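Local coordinates for protein mannitol dehydrogenase (Helicobacter pylori, PDB 3TWO) that probably catalyses the NADP(H)-dependent interconversion of cinnamyl alcohols and the corresponding aldehydes, as a zinc-containing member of the medium-chain alcohol dehydrogenase family, at residues B[7-13]-B[58-62]; B[104-108]-B[292-297]; B[179-185]-B[201-207]. Residue numbers count along the deposited sequence, not the author numbering.

Interaction 1: residues B[7-13]-B[58-62]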
# COMPACT_ATOMS: atom_id res chain seq x y z
N GLY B 7 0.30 -15.05 -38.12
CA GLY B 7 0.95 -15.09 -36.83
C GLY B 7 0.88 -16.44 -36.17
O GLY B 7 0.60 -17.44 -36.79
N PHE B 8 1.17 -16.41 -34.88
CA PHE B 8 1.26 -17.60 -34.07
C PHE B 8 0.21 -17.49 -32.99
O PHE B 8 0.34 -16.62 -32.10
CB PHE B 8 2.69 -17.74 -33.50
CG PHE B 8 3.70 -17.98 -34.59
CD1 PHE B 8 4.38 -16.89 -35.15
CD2 PHE B 8 3.85 -19.24 -35.14
CE1 PHE B 8 5.29 -17.08 -36.23
CE2 PHE B 8 4.73 -19.45 -36.24
CZ PHE B 8 5.46 -18.36 -36.76
N ALA B 9 -0.85 -18.31 -33.14
CA ALA B 9 -2.02 -18.34 -32.28
C ALA B 9 -2.09 -19.58 -31.38
O ALA B 9 -1.66 -20.68 -31.77
CB ALA B 9 -3.38 -18.23 -33.13
N ILE B 10 -2.71 -19.39 -30.21
CA ILE B 10 -3.07 -20.53 -29.33
C ILE B 10 -4.59 -20.62 -29.21
O ILE B 10 -5.27 -19.59 -29.07
CB ILE B 10 -2.37 -20.35 -27.95
CG1 ILE B 10 -2.73 -21.49 -26.99
CG2 ILE B 10 -2.66 -18.93 -27.35
CD1 ILE B 10 -2.00 -21.39 -25.61
N PHE B 11 -5.15 -21.82 -29.31
CA PHE B 11 -6.60 -21.92 -29.40
C PHE B 11 -7.35 -22.23 -28.12
O PHE B 11 -8.60 -22.19 -28.09
CB PHE B 11 -6.98 -22.95 -30.44
CG PHE B 11 -7.09 -22.38 -31.81
CD1 PHE B 11 -5.92 -21.97 -32.51
CD2 PHE B 11 -8.35 -22.20 -32.42
CE1 PHE B 11 -6.00 -21.43 -33.81
CE2 PHE B 11 -8.45 -21.65 -33.72
CZ PHE B 11 -7.25 -21.27 -34.42
N SER B 12 -6.62 -22.67 -27.11
CA SER B 12 -7.18 -22.80 -25.79
C SER B 12 -5.99 -22.96 -24.84
O SER B 12 -4.87 -23.11 -25.28
CB SER B 12 -8.13 -23.97 -25.66
OG SER B 12 -7.39 -25.15 -25.57
N LYS B 13 -6.27 -22.94 -23.56
CA LYS B 13 -5.25 -22.71 -22.55
C LYS B 13 -4.23 -23.84 -22.47
O LYS B 13 -3.14 -23.63 -22.00
CB LYS B 13 -5.93 -22.57 -21.18
CG LYS B 13 -6.53 -23.93 -20.74
CD LYS B 13 -7.66 -23.79 -19.82
CE LYS B 13 -7.23 -23.37 -18.49
NZ LYS B 13 -8.38 -23.84 -17.71
N TYR B 58 -9.98 -16.68 -27.15
CA TYR B 58 -9.31 -17.61 -28.07
C TYR B 58 -10.03 -17.65 -29.41
O TYR B 58 -11.24 -17.57 -29.41
CB TYR B 58 -9.31 -19.05 -27.50
CG TYR B 58 -8.54 -19.14 -26.20
CD1 TYR B 58 -9.21 -19.21 -24.95
CD2 TYR B 58 -7.13 -19.13 -26.22
CE1 TYR B 58 -8.46 -19.27 -23.76
CE2 TYR B 58 -6.40 -19.18 -25.05
CZ TYR B 58 -7.07 -19.23 -23.83
OH TYR B 58 -6.30 -19.29 -22.69
N PRO B 59 -9.31 -17.78 -30.55
CA PRO B 59 -7.86 -17.87 -30.70
C PRO B 59 -7.11 -16.58 -30.31
O PRO B 59 -7.54 -15.43 -30.67
CB PRO B 59 -7.65 -18.17 -32.19
CG PRO B 59 -8.85 -17.62 -32.90
CD PRO B 59 -10.01 -17.74 -31.86
N MET B 60 -6.01 -16.77 -29.61
CA MET B 60 -5.31 -15.62 -29.04
C MET B 60 -3.94 -15.46 -29.67
O MET B 60 -3.21 -16.45 -29.86
CB MET B 60 -5.12 -15.79 -27.55
CG MET B 60 -4.40 -14.62 -26.84
SD MET B 60 -4.15 -14.85 -25.04
CE MET B 60 -5.82 -15.17 -24.48
N ILE B 61 -3.56 -14.23 -29.97
CA ILE B 61 -2.20 -14.00 -30.46
C ILE B 61 -1.54 -12.99 -29.55
O ILE B 61 -1.78 -11.78 -29.68
CB ILE B 61 -2.17 -13.47 -31.92
CG1 ILE B 61 -2.63 -14.56 -32.91
CG2 ILE B 61 -0.75 -13.02 -32.33
CD1 ILE B 61 -2.62 -14.16 -34.41
N PRO B 62 -0.71 -13.47 -28.62
CA PRO B 62 -0.13 -12.52 -27.66
C PRO B 62 1.03 -11.72 -28.27
O PRO B 62 1.24 -11.77 -29.52
CB PRO B 62 0.37 -13.43 -26.51
CG PRO B 62 -0.26 -14.79 -26.77
CD PRO B 62 -0.36 -14.85 -28.28

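Interaction 2: residues B[104-108]-B[292-297]. With NDP (NADPH dihydro-nicotinamide-adenine-dinucleotide phosphate), chain F.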
# COMPACT_ATOMS: atom_id res chain seq x y z
N HIS B 104 -2.44 11.45 -19.85
CA HIS B 104 -1.41 10.60 -20.46
C HIS B 104 -1.18 9.29 -19.67
O HIS B 104 -0.04 8.81 -19.57
CB HIS B 104 -0.08 11.35 -20.51
CG HIS B 104 -0.17 12.66 -21.18
ND1 HIS B 104 -0.39 12.77 -22.55
CD2 HIS B 104 -0.10 13.92 -20.70
CE1 HIS B 104 -0.43 14.05 -22.86
NE2 HIS B 104 -0.27 14.77 -21.76
N GLN B 105 -2.25 8.75 -19.12
CA GLN B 105 -2.22 7.42 -18.52
C GLN B 105 -3.34 6.58 -19.18
O GLN B 105 -4.25 6.08 -18.49
CB GLN B 105 -2.53 7.53 -17.02
CG GLN B 105 -1.67 8.43 -16.25
CD GLN B 105 -0.58 7.64 -15.61
OE1 GLN B 105 0.42 7.35 -16.27
NE2 GLN B 105 -0.77 7.24 -14.32
N GLU B 106 -3.26 6.45 -20.50
CA GLU B 106 -4.29 5.76 -21.27
C GLU B 106 -4.48 4.31 -20.80
O GLU B 106 -5.54 3.74 -21.00
CB GLU B 106 -3.99 5.82 -22.80
CG GLU B 106 -3.70 7.23 -23.32
CD GLU B 106 -2.18 7.57 -23.32
OE1 GLU B 106 -1.36 6.91 -22.60
OE2 GLU B 106 -1.80 8.48 -24.09
N GLN B 107 -3.49 3.76 -20.09
CA GLN B 107 -3.59 2.35 -19.62
C GLN B 107 -4.68 2.17 -18.60
O GLN B 107 -5.07 1.05 -18.39
CB GLN B 107 -2.27 1.78 -19.03
CG GLN B 107 -1.85 2.35 -17.62
CD GLN B 107 -1.04 3.63 -17.72
OE1 GLN B 107 -1.17 4.39 -18.69
NE2 GLN B 107 -0.15 3.86 -16.72
N PHE B 108 -5.17 3.24 -17.97
CA PHE B 108 -6.27 3.17 -17.03
C PHE B 108 -7.60 3.60 -17.64
O PHE B 108 -8.60 3.60 -16.95
CB PHE B 108 -5.98 4.00 -15.75
CG PHE B 108 -4.80 3.52 -14.98
CD1 PHE B 108 -3.64 4.29 -14.91
CD2 PHE B 108 -4.86 2.31 -14.32
CE1 PHE B 108 -2.52 3.84 -14.20
CE2 PHE B 108 -3.72 1.83 -13.59
CZ PHE B 108 -2.54 2.60 -13.55
N LEU B 292 1.05 0.03 -13.52
CA LEU B 292 0.57 -0.63 -14.70
C LEU B 292 1.24 0.04 -15.91
O LEU B 292 0.92 1.20 -16.25
CB LEU B 292 -0.96 -0.52 -14.81
CG LEU B 292 -1.58 -1.24 -16.04
CD1 LEU B 292 -1.27 -2.72 -16.07
CD2 LEU B 292 -3.08 -0.96 -16.04
N ILE B 293 2.16 -0.68 -16.55
CA ILE B 293 2.75 -0.26 -17.83
C ILE B 293 3.18 1.21 -17.74
O ILE B 293 3.93 1.60 -16.84
CB ILE B 293 1.70 -0.42 -18.98
CG1 ILE B 293 1.17 -1.84 -19.01
CG2 ILE B 293 2.37 -0.30 -20.31
CD1 ILE B 293 2.30 -2.75 -19.41
N GLY B 294 2.69 2.03 -18.68
CA GLY B 294 2.87 3.48 -18.62
C GLY B 294 2.05 4.06 -19.74
O GLY B 294 1.60 3.33 -20.62
N GLY B 295 1.86 5.35 -19.71
CA GLY B 295 1.22 6.08 -20.80
C GLY B 295 2.07 6.20 -22.04
O GLY B 295 3.25 5.91 -22.02
N ILE B 296 1.44 6.60 -23.15
CA ILE B 296 2.16 6.81 -24.42
C ILE B 296 3.32 7.82 -24.30
O ILE B 296 4.49 7.56 -24.69
CB ILE B 296 1.17 7.21 -25.53
CG1 ILE B 296 0.23 6.02 -25.83
CG2 ILE B 296 1.91 7.71 -26.77
CD1 ILE B 296 1.00 4.65 -26.27
N LYS B 297 3.00 8.98 -23.76
CA LYS B 297 4.00 9.99 -23.50
C LYS B 297 5.20 9.47 -22.73
O LYS B 297 6.32 9.69 -23.14
CB LYS B 297 3.39 11.13 -22.72
CG LYS B 297 4.32 12.35 -22.74
CD LYS B 297 3.77 13.51 -21.92
CE LYS B 297 4.43 14.76 -22.48
NZ LYS B 297 4.16 15.84 -21.52
PA NDP F . 9.90 -13.44 -16.69
O1A NDP F . 9.72 -14.83 -16.25
O2A NDP F . 11.17 -12.85 -17.41
O5B NDP F . 10.71 -13.10 -15.31
C5B NDP F . 10.20 -13.54 -13.94
C4B NDP F . 11.41 -13.69 -13.02
O4B NDP F . 11.11 -13.86 -11.58
C3B NDP F . 12.23 -14.92 -13.48
O3B NDP F . 13.65 -14.52 -13.54
C2B NDP F . 11.98 -15.93 -12.32
O2B NDP F . 13.17 -16.74 -12.23
C1B NDP F . 11.93 -15.00 -11.09
N9A NDP F . 11.06 -15.51 -10.00
C8A NDP F . 9.95 -16.27 -10.18
N7A NDP F . 9.42 -16.46 -8.98
C5A NDP F . 10.18 -15.85 -8.07
C6A NDP F . 10.10 -15.72 -6.69
N6A NDP F . 9.11 -16.30 -5.93
N1A NDP F . 11.07 -15.02 -6.11
C2A NDP F . 12.04 -14.43 -6.76
N3A NDP F . 12.13 -14.52 -8.07
C4A NDP F . 11.21 -15.24 -8.73
O3 NDP F . 8.78 -12.40 -16.29
PN NDP F . 8.64 -10.97 -16.81
O1N NDP F . 9.74 -10.09 -16.34
O2N NDP F . 8.28 -10.83 -18.31
O5D NDP F . 7.31 -10.55 -16.10
C5D NDP F . 7.22 -10.76 -14.61
C4D NDP F . 5.74 -10.50 -14.10
O4D NDP F . 5.53 -9.12 -14.44
C3D NDP F . 4.62 -11.32 -14.80
O3D NDP F . 3.63 -11.70 -13.80
C2D NDP F . 4.10 -10.30 -15.84
O2D NDP F . 2.77 -10.55 -16.13
C1D NDP F . 4.20 -9.00 -15.01
N1N NDP F . 4.10 -7.74 -15.83
C2N NDP F . 3.33 -6.68 -15.30
C3N NDP F . 3.20 -5.49 -16.00
C7N NDP F . 2.44 -4.33 -15.36
O7N NDP F . 2.29 -4.27 -14.13
N7N NDP F . 2.21 -3.30 -16.17
C4N NDP F . 3.81 -5.37 -17.28
C5N NDP F . 4.61 -6.42 -17.80
C6N NDP F . 4.75 -7.60 -17.10
P2B NDP F . 13.14 -18.29 -12.00
O1X NDP F . 14.14 -18.87 -13.16
O2X NDP F . 13.46 -18.60 -10.61
O3X NDP F . 11.68 -18.80 -12.40

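Interaction 3: residues B[179-185]-B[201-207]. With NDP (NADPH dihydro-nicotinamide-adenine-dinucleotide phosphate), chain F.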
# COMPACT_ATOMS: atom_id res chain seq x y z
N LYS B 179 18.76 3.20 -1.89
CA LYS B 179 18.83 1.74 -1.90
C LYS B 179 17.60 1.01 -2.53
O LYS B 179 16.48 1.04 -2.00
CB LYS B 179 19.14 1.20 -0.51
CG LYS B 179 20.43 1.83 0.08
CD LYS B 179 20.77 1.15 1.44
CE LYS B 179 22.17 1.60 1.92
NZ LYS B 179 22.37 0.94 3.23
N VAL B 180 17.85 0.33 -3.66
CA VAL B 180 16.79 -0.26 -4.49
C VAL B 180 16.89 -1.80 -4.48
O VAL B 180 17.95 -2.38 -4.75
CB VAL B 180 16.98 0.25 -5.95
CG1 VAL B 180 16.30 -0.64 -6.99
CG2 VAL B 180 16.54 1.67 -6.06
N GLY B 181 15.79 -2.48 -4.13
CA GLY B 181 15.72 -3.94 -4.34
C GLY B 181 14.89 -4.27 -5.60
O GLY B 181 13.88 -3.61 -5.90
N VAL B 182 15.30 -5.31 -6.32
CA VAL B 182 14.57 -5.80 -7.46
C VAL B 182 14.24 -7.28 -7.18
O VAL B 182 15.13 -8.12 -7.06
CB VAL B 182 15.34 -5.66 -8.81
CG1 VAL B 182 14.46 -6.18 -9.97
CG2 VAL B 182 15.71 -4.20 -9.07
N ALA B 183 12.95 -7.58 -7.06
CA ALA B 183 12.56 -8.96 -6.79
C ALA B 183 12.12 -9.63 -8.13
O ALA B 183 11.18 -9.16 -8.82
CB ALA B 183 11.43 -8.96 -5.74
N GLY B 184 12.78 -10.74 -8.49
CA GLY B 184 12.51 -11.41 -9.75
C GLY B 184 13.48 -10.91 -10.81
O GLY B 184 13.36 -9.80 -11.28
N PHE B 185 14.47 -11.72 -11.17
CA PHE B 185 15.55 -11.21 -12.02
C PHE B 185 15.39 -11.74 -13.43
O PHE B 185 16.27 -12.44 -13.94
CB PHE B 185 16.93 -11.58 -11.41
CG PHE B 185 18.13 -10.97 -12.11
CD1 PHE B 185 18.13 -9.62 -12.52
CD2 PHE B 185 19.31 -11.73 -12.27
CE1 PHE B 185 19.29 -9.02 -13.11
CE2 PHE B 185 20.44 -11.17 -12.89
CZ PHE B 185 20.43 -9.78 -13.29
N ALA B 201 21.43 4.40 -8.24
CA ALA B 201 21.02 3.58 -7.10
C ALA B 201 22.05 2.55 -6.72
O ALA B 201 22.90 2.15 -7.51
CB ALA B 201 19.72 2.88 -7.35
N GLU B 202 21.94 2.12 -5.47
CA GLU B 202 22.69 1.00 -4.99
C GLU B 202 21.69 -0.16 -5.06
O GLU B 202 20.68 -0.14 -4.36
CB GLU B 202 23.18 1.27 -3.55
CG GLU B 202 24.16 0.29 -3.15
CD GLU B 202 24.80 0.56 -1.76
OE1 GLU B 202 25.97 0.17 -1.62
OE2 GLU B 202 24.18 1.14 -0.82
N VAL B 203 21.99 -1.18 -5.88
CA VAL B 203 20.97 -2.14 -6.27
C VAL B 203 21.16 -3.51 -5.67
O VAL B 203 22.26 -4.09 -5.72
CB VAL B 203 20.91 -2.23 -7.81
CG1 VAL B 203 19.80 -3.21 -8.28
CG2 VAL B 203 20.66 -0.82 -8.36
N SER B 204 20.10 -4.06 -5.08
CA SER B 204 20.13 -5.43 -4.56
C SER B 204 19.16 -6.24 -5.44
O SER B 204 18.07 -5.74 -5.80
CB SER B 204 19.67 -5.49 -3.10
OG SER B 204 20.51 -4.75 -2.22
N VAL B 205 19.53 -7.49 -5.77
CA VAL B 205 18.63 -8.33 -6.54
C VAL B 205 18.17 -9.54 -5.70
O VAL B 205 18.95 -10.13 -4.90
CB VAL B 205 19.33 -8.77 -7.86
CG1 VAL B 205 18.59 -9.89 -8.56
CG2 VAL B 205 19.45 -7.58 -8.77
N PHE B 206 16.91 -9.93 -5.87
CA PHE B 206 16.42 -11.13 -5.15
C PHE B 206 15.97 -12.08 -6.21
O PHE B 206 15.07 -11.72 -6.97
CB PHE B 206 15.23 -10.80 -4.22
CG PHE B 206 15.58 -9.82 -3.13
CD1 PHE B 206 15.60 -8.45 -3.37
CD2 PHE B 206 15.89 -10.26 -1.86
CE1 PHE B 206 15.92 -7.52 -2.31
CE2 PHE B 206 16.24 -9.37 -0.82
CZ PHE B 206 16.26 -8.01 -1.06
N ALA B 207 16.60 -13.25 -6.27
CA ALA B 207 16.26 -14.28 -7.29
C ALA B 207 15.98 -15.59 -6.50
O ALA B 207 15.89 -15.51 -5.26
CB ALA B 207 17.42 -14.45 -8.33
PA NDP F . 9.90 -13.44 -16.69
O1A NDP F . 9.72 -14.83 -16.25
O2A NDP F . 11.17 -12.85 -17.41
O5B NDP F . 10.71 -13.10 -15.31
C5B NDP F . 10.20 -13.54 -13.94
C4B NDP F . 11.41 -13.69 -13.02
O4B NDP F . 11.11 -13.86 -11.58
C3B NDP F . 12.23 -14.92 -13.48
O3B NDP F . 13.65 -14.52 -13.54
C2B NDP F . 11.98 -15.93 -12.32
O2B NDP F . 13.17 -16.74 -12.23
C1B NDP F . 11.93 -15.00 -11.09
N9A NDP F . 11.06 -15.51 -10.00
C8A NDP F . 9.95 -16.27 -10.18
N7A NDP F . 9.42 -16.46 -8.98
C5A NDP F . 10.18 -15.85 -8.07
C6A NDP F . 10.10 -15.72 -6.69
N6A NDP F . 9.11 -16.30 -5.93
N1A NDP F . 11.07 -15.02 -6.11
C2A NDP F . 12.04 -14.43 -6.76
N3A NDP F . 12.13 -14.52 -8.07
C4A NDP F . 11.21 -15.24 -8.73
O3 NDP F . 8.78 -12.40 -16.29
PN NDP F . 8.64 -10.97 -16.81
O1N NDP F . 9.74 -10.09 -16.34
O2N NDP F . 8.28 -10.83 -18.31
O5D NDP F . 7.31 -10.55 -16.10
C5D NDP F . 7.22 -10.76 -14.61
C4D NDP F . 5.74 -10.50 -14.10
O4D NDP F . 5.53 -9.12 -14.44
C3D NDP F . 4.62 -11.32 -14.80
O3D NDP F . 3.63 -11.70 -13.80
C2D NDP F . 4.10 -10.30 -15.84
O2D NDP F . 2.77 -10.55 -16.13
C1D NDP F . 4.20 -9.00 -15.01
N1N NDP F . 4.10 -7.74 -15.83
C2N NDP F . 3.33 -6.68 -15.30
C3N NDP F . 3.20 -5.49 -16.00
C7N NDP F . 2.44 -4.33 -15.36
O7N NDP F . 2.29 -4.27 -14.13
N7N NDP F . 2.21 -3.30 -16.17
C4N NDP F . 3.81 -5.37 -17.28
C5N NDP F . 4.61 -6.42 -17.80
C6N NDP F . 4.75 -7.60 -17.10
P2B NDP F . 13.14 -18.29 -12.00
O1X NDP F . 14.14 -18.87 -13.16
O2X NDP F . 13.46 -18.60 -10.61
O3X NDP F . 11.68 -18.80 -12.40

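Interaction 1: residues B[7-13]-B[58-62]
Tyr-58 gives up the most surface, followed by Ile-10, with Ile-61 and Pro-59 close behind. The Tyr-58 ring packs against the backbone of Ser-12, whose CA sits over the ring face, 3.7 Å from the centroid, as a CH-pi contact. The Tyr-58 hydroxyl is hydrogen-bonded to Ala-49 O and Ser-51 OG, which ties the ring to the end of helix 43-49. Ile-10 makes the backbone link. Ile-10 N donates to Met-60 O at 3.0 Å, and Met-60 N donates back to Ile-10 O at 3.0 Å. Ile-10 CG2 packs on Met-60 CB at 4.0 Å. Pro-59 follows a cis peptide bond. Pro-59 CB lies over the face of the Phe-11 ring, 3.8 Å from the centroid, a second CH-pi contact. Ile-61 CG1 lies 3.8 Å from Ala-9 CB and 3.7 Å from Phe-8 O. The contact is an isolated antiparallel beta bridge joining the N-terminal pair of strands to the loop between helix 43-49 and strand 65-73, in the GroES-like catalytic part of the fold.

Interaction 2: residues B[104-108]-B[292-297]
The strongest polar link is the hydrogen bond from Ile-296 N to Glu-106 OE1, at 2.9 Å and nearly straight. Ile-296 is the first residue of helix 296-308, and Gly-295 holds the N-cap position. The carboxylate of Glu-106 thus takes up a backbone NH at the start of the helix. A weak hydrogen bond runs from Gln-107 NE2 to Leu-292 O at 2.9 Å. The backbone comes closest at Gly-295, whose CA makes a CA-H...O contact of 3.2 Å with His-104 O. A side chain on Gly-295 would clash with that carbonyl. His-104 has positive phi and is the C-prime residue of the Schellman motif that ends helix 99-102. Packing flanks these bonds at two ends. Lys-297 CD lies over the face of the His-104 ring, 4.0 Å from its centroid, a CH-pi contact. At the other end Phe-108 CZ meets Leu-292 CB at 3.7 Å. Ile-281 and His-282 of the second subunit pack on Leu-292 and Phe-108, so this end borders the dimer interface. Ile-293 N is 2.6 Å from the carboxamide nitrogen N7N of NADPH. As modelled this is a close approach, not a hydrogen bond, since both nitrogens carry hydrogen. The side chain of Ile-293 packs on Cys-160, a ligand of the other zinc, with Cys-42 and His-64. The contact joins the loop region of the four-cysteine zinc site to the nicotinamide end of the NADPH pocket, across the two domains of a zinc-containing medium-chain alcohol dehydrogenase.

Interaction 3: residues B[179-185]-B[201-207]
Strand 179-183 begins with Lys-179, paired with Glu-202. Their charged ends are near each other but beyond a salt bridge, with NZ of Lys-179 4.4 Å from OE2 of Glu-202. The lysine makes its salt bridge with Glu-233 instead. Val-180 N donates to Glu-202 O at 3.0 Å, and Ser-204 N donates to Val-180 O at 2.7 Å. Val-180 CG2 packs on Ala-201 CB at 3.6 Å. Gly-181 has no side chain, and the edge of the Phe-206 ring lies beside its CA, with CE1 at 4.1 Å. Val-182 repeats the pattern. Val-182 N donates to Ser-204 O at 2.9 Å, and Phe-206 N donates to Val-182 O at 2.8 Å. Val-180, Val-182, Val-203 and Val-205 share one face, which helix 187-198 covers. Ala-183 and Phe-206 lie on the other. At the end of the strand Gly-184 N donates to Phe-206 O at 2.9 Å. Gly-184 has positive phi, where a CB would jam against the preceding carbonyl. Gly-184 CA is 3.4 Å from NADPH O4B, and an ideal CB would lie 3.0 Å from it. Phe-185 points toward 201-207, with Phe-185 CB 3.7 Å from Val-205 CG1. The two parallel strands and helix 187-198 form the first beta-alpha-beta unit of a Rossmann fold, and Gly-184 is consistent with the first glycine of a GxGxxG turn at the adenosine ribose.

In the fold
The three contacts follow the two-domain plan of the enzyme. Interaction 1 is in the catalytic, GroES-like part, interaction 3 is in the nucleotide-binding domain, and interaction 2 spans the two. Interactions 2 and 3 both touch the same NADPH, at its nicotinamide and adenosine ends, with centres about 25 Å apart. Along the chain, interaction 3 is nested within the loop closed by interaction 2. In interaction 2 the Ile-293 side chain is about 5 Å from a bound zinc. Interaction 1 touches neither; its centre is about 34 Å from that of interaction 3, across the chain's centre. One edge approaches the site: the Pro-62 side chain is about 9 Å from a bound zinc and about 11 Å from NADPH.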